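PDB 5AJ8: tubulin binding cofactor C from Leishmania major, which belongs to the TBCC family of tubulin-binding cofactors and probably acts as a chaperone in making tubulin dimers, represented here by its C-terminal domain. Local coordinates for residues Y40-A45 against R97-L102. The protein carries 1 engineered substitution. Residues are numbered along the deposited sequence; the frame is centred on the assembly and turned at random.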
ATOM      1  N   TYR A  40      -6.621  -3.651  -1.758  1.00 11.80           N
ATOM      2  CA  TYR A  40      -5.801  -3.941  -2.932  1.00 11.01           C
ATOM      3  C   TYR A  40      -5.781  -2.722  -3.844  1.00 11.03           C
ATOM      4  O   TYR A  40      -6.826  -2.367  -4.404  1.00 11.40           O
ATOM      5  CB  TYR A  40      -6.401  -5.132  -3.667  1.00 11.05           C
ATOM      6  CG  TYR A  40      -6.397  -6.393  -2.857  1.00 10.76           C
ATOM      7  CD1 TYR A  40      -5.236  -7.121  -2.702  1.00 10.14           C
ATOM      8  CD2 TYR A  40      -7.557  -6.863  -2.252  1.00 10.87           C
ATOM      9  CE1 TYR A  40      -5.227  -8.269  -1.963  1.00 10.04           C
ATOM     10  CE2 TYR A  40      -7.558  -8.022  -1.527  1.00 10.78           C
ATOM     11  CZ  TYR A  40      -6.391  -8.714  -1.374  1.00 10.33           C
ATOM     12  OH  TYR A  40      -6.382  -9.871  -0.664  1.00 10.47           O
ATOM     13  N   CYS A  41      -4.620  -2.067  -3.960  1.00 10.87           N
ATOM     14  CA  CYS A  41      -4.455  -0.900  -4.818  1.00 11.43           C
ATOM     15  C   CYS A  41      -3.613  -1.185  -6.070  1.00 11.76           C
ATOM     16  O   CYS A  41      -2.473  -1.654  -5.985  1.00 11.17           O
ATOM     17  CB  CYS A  41      -3.802   0.269  -4.084  1.00 11.96           C
ATOM     18  SG  CYS A  41      -4.446   0.634  -2.430  1.00 13.39           S
ATOM     19  N   LEU A  42      -4.174  -0.866  -7.227  1.00 11.65           N
ATOM     20  CA  LEU A  42      -3.381  -0.770  -8.435  1.00 12.15           C
ATOM     21  C   LEU A  42      -2.369   0.387  -8.222  1.00 11.85           C
ATOM     22  O   LEU A  42      -2.577   1.252  -7.374  1.00 11.97           O
ATOM     23  CB  LEU A  42      -4.272  -0.536  -9.652  1.00 12.92           C
ATOM     24  CG  LEU A  42      -5.329  -1.608  -9.951  1.00 14.05           C
ATOM     25  CD1 LEU A  42      -6.126  -1.267 -11.197  1.00 14.95           C
ATOM     26  CD2 LEU A  42      -4.705  -2.998 -10.081  1.00 14.31           C
ATOM     27  N   PRO A  43      -1.242   0.366  -8.946  1.00 11.23           N
ATOM     28  CA  PRO A  43      -0.225   1.404  -8.720  1.00 11.07           C
ATOM     29  C   PRO A  43      -0.779   2.825  -8.820  1.00 10.91           C
ATOM     30  O   PRO A  43      -1.498   3.111  -9.741  1.00 11.67           O
ATOM     31  CB  PRO A  43       0.824   1.111  -9.817  1.00 10.99           C
ATOM     32  CG  PRO A  43       0.682  -0.363 -10.075  1.00 10.87           C
ATOM     33  CD  PRO A  43      -0.783  -0.648  -9.915  1.00 11.30           C
ATOM     34  N   ILE A  44      -0.439   3.680  -7.851  1.00 10.90           N
ATOM     35  CA  ILE A  44      -0.847   5.086  -7.819  1.00 10.56           C
ATOM     36  C   ILE A  44       0.339   5.947  -8.236  1.00 10.63           C
ATOM     37  O   ILE A  44       1.426   5.814  -7.680  1.00  9.59           O
ATOM     38  CB  ILE A  44      -1.249   5.469  -6.393  1.00 10.65           C
ATOM     39  CG1 ILE A  44      -2.268   4.480  -5.813  1.00 10.48           C
ATOM     40  CG2 ILE A  44      -1.768   6.889  -6.334  1.00 11.18           C
ATOM     41  CD1 ILE A  44      -3.540   4.397  -6.619  1.00 11.28           C
ATOM     42  N   ALA A  45       0.139   6.804  -9.231  1.00 11.37           N
ATOM     43  CA  ALA A  45       1.201   7.628  -9.766  1.00 12.57           C
ATOM     44  C   ALA A  45       1.188   8.940  -9.016  1.00 12.93           C
ATOM     45  O   ALA A  45       0.962   9.993  -9.585  1.00 12.45           O
ATOM     46  CB  ALA A  45       1.017   7.855 -11.268  1.00 13.79           C
ATOM     47  N   ARG A  97       5.021  -7.335  -4.260  1.00 11.04           N
ATOM     48  CA  ARG A  97       5.024  -8.571  -5.012  1.00 12.61           C
ATOM     49  C   ARG A  97       4.219  -9.715  -4.318  1.00 12.79           C
ATOM     50  O   ARG A  97       3.836 -10.668  -4.977  1.00 12.16           O
ATOM     51  CB  ARG A  97       6.464  -9.011  -5.330  1.00 13.74           C
ATOM     52  CG  ARG A  97       7.288  -9.381  -4.118  1.00 14.37           C
ATOM     53  CD  ARG A  97       8.712  -9.781  -4.487  1.00 16.10           C
ATOM     54  NE  ARG A  97       9.503  -9.998  -3.277  1.00 17.63           N
ATOM     55  CZ  ARG A  97      10.405  -9.153  -2.764  1.00 19.72           C
ATOM     56  NH1 ARG A  97      10.701  -7.996  -3.363  1.00 20.11           N
ATOM     57  NH2 ARG A  97      11.050  -9.478  -1.635  1.00 20.56           N
ATOM     58  N   CYS A  98       3.960  -9.599  -3.005  1.00 12.28           N
ATOM     59  CA  CYS A  98       3.062 -10.544  -2.323  1.00 12.85           C
ATOM     60  C   CYS A  98       1.641 -10.518  -2.878  1.00 12.32           C
ATOM     61  O   CYS A  98       0.888 -11.459  -2.653  1.00 12.67           O
ATOM     62  CB  CYS A  98       3.018 -10.279  -0.803  1.00 12.90           C
ATOM     63  SG  CYS A  98       4.631 -10.568  -0.043  1.00 13.85           S
ATOM     64  N   TRP A  99       1.236  -9.440  -3.553  1.00 11.48           N
ATOM     65  CA  TRP A  99      -0.048  -9.477  -4.245  1.00 11.74           C
ATOM     66  C   TRP A  99       0.117 -10.183  -5.590  1.00 12.74           C
ATOM     67  O   TRP A  99       0.212  -9.536  -6.634  1.00 12.54           O
ATOM     68  CB  TRP A  99      -0.674  -8.084  -4.401  1.00 10.88           C
ATOM     69  CG  TRP A  99      -2.044  -8.132  -5.033  1.00 10.75           C
ATOM     70  CD1 TRP A  99      -2.901  -9.205  -5.074  1.00 11.35           C
ATOM     71  CD2 TRP A  99      -2.721  -7.063  -5.674  1.00 10.41           C
ATOM     72  NE1 TRP A  99      -4.061  -8.863  -5.702  1.00 11.21           N
ATOM     73  CE2 TRP A  99      -3.981  -7.547  -6.075  1.00 10.90           C
ATOM     74  CE3 TRP A  99      -2.390  -5.731  -5.954  1.00 10.13           C
ATOM     75  CZ2 TRP A  99      -4.900  -6.750  -6.748  1.00 11.06           C
ATOM     76  CZ3 TRP A  99      -3.324  -4.939  -6.604  1.00 10.15           C
ATOM     77  CH2 TRP A  99      -4.546  -5.444  -6.990  1.00 10.64           C
ATOM     78  N   VAL A 100       0.178 -11.512  -5.526  1.00 14.43           N
ATOM     79  CA  VAL A 100       0.326 -12.364  -6.692  1.00 16.09           C
ATOM     80  C   VAL A 100      -0.833 -12.142  -7.653  1.00 15.96           C
ATOM     81  O   VAL A 100      -0.648 -12.158  -8.866  1.00 17.84           O
ATOM     82  CB  VAL A 100       0.422 -13.865  -6.313  1.00 18.82           C
ATOM     83  CG1 VAL A 100       0.555 -14.728  -7.567  1.00 20.38           C
ATOM     84  CG2 VAL A 100       1.624 -14.128  -5.396  1.00 19.85           C
ATOM     85  N   GLY A 101      -2.025 -11.898  -7.126  1.00 16.07           N
ATOM     86  CA  GLY A 101      -3.225 -11.702  -7.960  1.00 15.63           C
ATOM     87  C   GLY A 101      -3.248 -10.486  -8.871  1.00 15.00           C
ATOM     88  O   GLY A 101      -4.042 -10.434  -9.806  1.00 14.38           O
ATOM     89  N   LEU A 102      -2.389  -9.495  -8.603  1.00 14.08           N
ATOM     90  CA  LEU A 102      -2.220  -8.361  -9.496  1.00 13.59           C
ATOM     91  C   LEU A 102      -1.902  -8.840 -10.917  1.00 14.70           C
ATOM     92  O   LEU A 102      -2.380  -8.286 -11.920  1.00 13.20           O
ATOM     93  CB  LEU A 102      -1.100  -7.438  -9.006  1.00 12.72           C
ATOM     94  CG  LEU A 102      -0.758  -6.261  -9.930  1.00 12.39           C
ATOM     95  CD1 LEU A 102      -1.969  -5.372 -10.086  1.00 12.36           C
ATOM     96  CD2 LEU A 102       0.464  -5.460  -9.468  1.00 11.81           C
TER
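In the parallel beta-helix of this C-terminal TBCC domain, where successive strands largely alternate between two parallel sheets, each in chain order, Tyr40 and Leu42, at the end of strand 38-41 and just beyond it, meet Trp99 and Leu102 of the loop after strand 91-95. Tyr40 CD1 lies over one face of the Trp99 indole, 3.6 Å from CE2. The planes of the Tyr40 ring and the Trp99 five-membered ring are inclined at 38°, an oblique aromatic pair. Tyr40 CB adds a CH-pi contact, 4.0 Å from the centroid of the Trp99 six-membered ring and 21° off its normal. At the indole edge, near its plane, Cys41 O lies 3.4 Å from Trp99 CZ3. Leu42 CD2 touches both Trp99 CH2, at 3.9 Å, and Leu102 CD1, at 3.6 Å. Leu102 N, hydrogen-bonded to Trp99 O, lies over the opposite indole face, toward the rim. Trp99 NE1 bonds to Thr166 O and Tyr40 OH to Ser164 OG and Arg162 NH1; the Cys41 carbonyl is hydrogen-bonded to Tyr96 OH. With no hydrogen bond between the segments and all five touching residues buried, the contact is made largely by aromatic and aliphatic groups, while outside partners satisfy the indole N-H and the phenol.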